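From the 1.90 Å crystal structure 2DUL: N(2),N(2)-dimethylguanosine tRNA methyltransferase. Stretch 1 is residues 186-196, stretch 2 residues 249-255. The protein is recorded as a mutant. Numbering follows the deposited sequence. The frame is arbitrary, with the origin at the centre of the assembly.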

# COMPACT_ATOMS: atom_id res chain seq x y z
N PRO A 186 -7.87 3.92 -16.00
CA PRO A 186 -8.38 4.46 -14.73
C PRO A 186 -9.78 5.06 -14.78
O PRO A 186 -10.26 5.46 -15.84
CB PRO A 186 -7.32 5.50 -14.36
CG PRO A 186 -7.01 6.09 -15.70
CD PRO A 186 -6.93 4.87 -16.62
N LEU A 187 -10.43 5.10 -13.62
CA LEU A 187 -11.76 5.67 -13.49
C LEU A 187 -11.70 6.88 -12.57
O LEU A 187 -11.35 6.76 -11.40
CB LEU A 187 -12.73 4.64 -12.91
CG LEU A 187 -14.12 5.18 -12.53
CD1 LEU A 187 -14.81 5.75 -13.76
CD2 LEU A 187 -14.96 4.08 -11.90
N ARG A 188 -12.03 8.05 -13.10
CA ARG A 188 -12.01 9.25 -12.26
C ARG A 188 -13.33 9.41 -11.51
O ARG A 188 -14.30 8.71 -11.79
CB ARG A 188 -11.69 10.49 -13.10
CG ARG A 188 -12.34 10.55 -14.47
CD ARG A 188 -13.80 10.95 -14.41
NE ARG A 188 -14.71 9.80 -14.36
CZ ARG A 188 -16.02 9.90 -14.20
NH1 ARG A 188 -16.77 8.80 -14.17
NH2 ARG A 188 -16.59 11.09 -14.06
N GLY A 189 -13.36 10.32 -10.54
CA GLY A 189 -14.58 10.53 -9.78
C GLY A 189 -14.49 10.01 -8.36
O GLY A 189 -13.41 9.74 -7.84
N GLU A 190 -15.65 9.86 -7.73
CA GLU A 190 -15.75 9.42 -6.34
C GLU A 190 -15.11 8.07 -6.01
O GLU A 190 -14.74 7.84 -4.87
CB GLU A 190 -17.22 9.39 -5.91
CG GLU A 190 -18.10 8.49 -6.76
CD GLU A 190 -18.87 9.25 -7.83
OE1 GLU A 190 -18.27 10.12 -8.50
OE2 GLU A 190 -20.07 8.97 -8.00
N LEU A 191 -15.00 7.19 -6.99
CA LEU A 191 -14.42 5.87 -6.74
C LEU A 191 -12.93 5.76 -7.04
O LEU A 191 -12.32 4.73 -6.75
CB LEU A 191 -15.18 4.82 -7.57
CG LEU A 191 -16.48 4.23 -7.02
CD1 LEU A 191 -17.30 5.28 -6.30
CD2 LEU A 191 -17.27 3.61 -8.17
N CYS A 192 -12.33 6.82 -7.57
CA CYS A 192 -10.92 6.77 -7.96
C CYS A 192 -9.91 6.34 -6.91
O CYS A 192 -8.95 5.64 -7.24
CB CYS A 192 -10.49 8.11 -8.58
SG CYS A 192 -10.32 9.49 -7.44
N HIS A 193 -10.09 6.73 -5.65
CA HIS A 193 -9.15 6.32 -4.62
C HIS A 193 -9.10 4.79 -4.53
O HIS A 193 -8.02 4.20 -4.43
CB HIS A 193 -9.55 6.91 -3.27
CG HIS A 193 -9.43 8.40 -3.20
ND1 HIS A 193 -9.97 9.15 -2.17
CD2 HIS A 193 -8.83 9.29 -4.03
CE1 HIS A 193 -9.72 10.43 -2.38
NE2 HIS A 193 -9.02 10.54 -3.50
N GLU A 194 -10.26 4.15 -4.57
CA GLU A 194 -10.27 2.69 -4.49
C GLU A 194 -9.85 2.04 -5.80
O GLU A 194 -9.10 1.06 -5.78
CB GLU A 194 -11.64 2.15 -4.08
CG GLU A 194 -11.58 0.63 -3.83
CD GLU A 194 -12.86 0.03 -3.32
OE1 GLU A 194 -13.66 0.75 -2.69
OE2 GLU A 194 -13.06 -1.19 -3.52
N VAL A 195 -10.33 2.55 -6.93
CA VAL A 195 -9.96 1.98 -8.22
C VAL A 195 -8.45 2.06 -8.41
O VAL A 195 -7.81 1.10 -8.85
CB VAL A 195 -10.68 2.70 -9.39
CG1 VAL A 195 -10.16 2.20 -10.73
CG2 VAL A 195 -12.18 2.44 -9.30
N GLY A 196 -7.87 3.20 -8.04
CA GLY A 196 -6.43 3.37 -8.15
C GLY A 196 -5.71 2.35 -7.28
O GLY A 196 -4.68 1.80 -7.68
N TYR A 249 -12.85 -6.14 -14.25
CA TYR A 249 -13.07 -4.79 -14.74
C TYR A 249 -14.29 -4.16 -14.10
O TYR A 249 -15.15 -4.86 -13.56
CB TYR A 249 -13.23 -4.81 -16.26
CG TYR A 249 -11.99 -5.33 -16.96
CD1 TYR A 249 -11.72 -6.70 -17.01
CD2 TYR A 249 -11.04 -4.44 -17.48
CE1 TYR A 249 -10.52 -7.17 -17.54
CE2 TYR A 249 -9.85 -4.91 -18.01
CZ TYR A 249 -9.59 -6.27 -18.04
OH TYR A 249 -8.40 -6.72 -18.53
N ILE A 250 -14.37 -2.84 -14.17
CA ILE A 250 -15.47 -2.08 -13.61
C ILE A 250 -16.16 -1.27 -14.70
O ILE A 250 -15.50 -0.72 -15.58
CB ILE A 250 -14.98 -1.09 -12.53
CG1 ILE A 250 -14.33 -1.85 -11.38
CG2 ILE A 250 -16.14 -0.23 -12.05
CD1 ILE A 250 -13.43 -0.97 -10.52
N TYR A 251 -17.48 -1.21 -14.63
CA TYR A 251 -18.28 -0.44 -15.55
C TYR A 251 -18.96 0.59 -14.65
O TYR A 251 -19.44 0.25 -13.57
CB TYR A 251 -19.30 -1.33 -16.25
CG TYR A 251 -18.63 -2.35 -17.16
CD1 TYR A 251 -18.20 -1.99 -18.43
CD2 TYR A 251 -18.41 -3.66 -16.73
CE1 TYR A 251 -17.56 -2.90 -19.26
CE2 TYR A 251 -17.77 -4.59 -17.55
CZ TYR A 251 -17.35 -4.20 -18.81
OH TYR A 251 -16.72 -5.10 -19.63
N PHE A 252 -18.99 1.83 -15.10
CA PHE A 252 -19.55 2.91 -14.28
C PHE A 252 -20.50 3.78 -15.09
O PHE A 252 -20.15 4.25 -16.17
CB PHE A 252 -18.39 3.75 -13.74
CG PHE A 252 -18.81 4.82 -12.76
CD1 PHE A 252 -19.12 4.50 -11.44
CD2 PHE A 252 -18.85 6.15 -13.17
CE1 PHE A 252 -19.47 5.50 -10.53
CE2 PHE A 252 -19.20 7.16 -12.26
CZ PHE A 252 -19.51 6.83 -10.95
N ASP A 253 -21.70 4.00 -14.56
CA ASP A 253 -22.68 4.84 -15.25
C ASP A 253 -22.56 6.26 -14.70
O ASP A 253 -22.90 6.52 -13.55
CB ASP A 253 -24.10 4.33 -14.98
CG ASP A 253 -25.14 4.97 -15.89
OD1 ASP A 253 -24.97 6.16 -16.28
OD2 ASP A 253 -26.13 4.30 -16.21
N ASP A 254 -22.07 7.18 -15.53
CA ASP A 254 -21.88 8.57 -15.11
C ASP A 254 -23.16 9.30 -14.72
O ASP A 254 -23.12 10.29 -14.00
CB ASP A 254 -21.18 9.37 -16.21
CG ASP A 254 -19.82 8.81 -16.55
OD1 ASP A 254 -19.00 8.59 -15.63
OD2 ASP A 254 -19.56 8.60 -17.76
N LYS A 255 -24.30 8.83 -15.22
CA LYS A 255 -25.56 9.49 -14.91
C LYS A 255 -26.23 8.99 -13.63
O LYS A 255 -27.14 9.65 -13.11
CB LYS A 255 -26.53 9.34 -16.09
CG LYS A 255 -26.10 10.13 -17.33
CD LYS A 255 -27.18 10.16 -18.40
CE LYS A 255 -27.36 8.81 -19.08
NZ LYS A 255 -27.83 7.75 -18.14

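The one salt bridge between the two stretches joins Arg188 to Asp254, with Arg188 NH1 lying 2.7 Å from Asp254 OD1. The short separation reflects the attraction of opposite charges, but the hydrogen bond that accompanies it is weak: the N-H...acceptor angle is only 120°, and the carboxylate oxygen approaches the guanidinium obliquely. Neither residue directs its CA-to-CB bond at the other stretch. Both point sideways, and it is the ends of the side chains that close the gap. Arg188 does so with chi1 and chi2 both in p and chi3 between wells at -93°, while Asp254 adopts the m rotamer at chi1. Asp254 is exposed and Arg188 partly so, which places this charged pair toward the solvent side of the contact.

The same guanidinium nitrogen also meets the aromatic ring of Phe252, with Arg188 NH1 3.5 Å from Phe252 CE2. The approach is again oblique, so the arginine packs against the ring without a defined stacking geometry. A second charged side chain reaches the ring from Glu190, whose OE2 lies 3.7 Å from Phe252 CZ. This oxygen sits at the ring edge, near the plane, where the carboxylate faces the slightly positive aromatic C-H groups. Both carboxylate oxygens of Glu190 are hydrogen-bonded elsewhere in the structure.

Phe252 is the centre of the packing. It has the largest area covered by the opposing stretch, 97 Å², within a total of 322 Å² buried on both sides. Its t rotamer at chi1 carries the ring out among the side chains of stretch 1, where apolar neighbours also line it. Leu191 CD2 lies 3.7 Å from Phe252 CE1, and Leu187 CD2 is 3.9 Å from Phe252 CB, so both leucines pack against Phe252, Leu191 coming closest at the ring and Leu187 at CB.

Further back along the strand, Ile250 continues the apolar surface. Its CD1 lies 3.8 Å from Val195 CG2, bringing the helix into the contact, while Leu187 CD2 makes a looser approach of 4.5 Å to Ile250 CG2. Leu187 thus touches both Ile250 and Phe252, and CD2 makes the closest approach to each. The strand's alternation explains the pattern: Ile250 and Phe252 point toward stretch 1, whereas the intervening Tyr251 points away and makes no contact with it.

The backbone of stretch 1 arranges these partners. A type I beta turn runs from Gly189 to Cys192 and is closed by a hydrogen bond from Cys192 N to Gly189 O at 3.1 Å. At Gly189, phi and psi of 109° and -164° would jam a CB against the preceding carbonyl oxygen, so the conformation itself calls for glycine. From the turn into the helix, the hydrogen bond from Val195 N to Leu191 O, 3.0 Å long, links two residues whose side chains both point toward the strand. Leu191 meets Phe252, while Val195, farther along, meets Ile250.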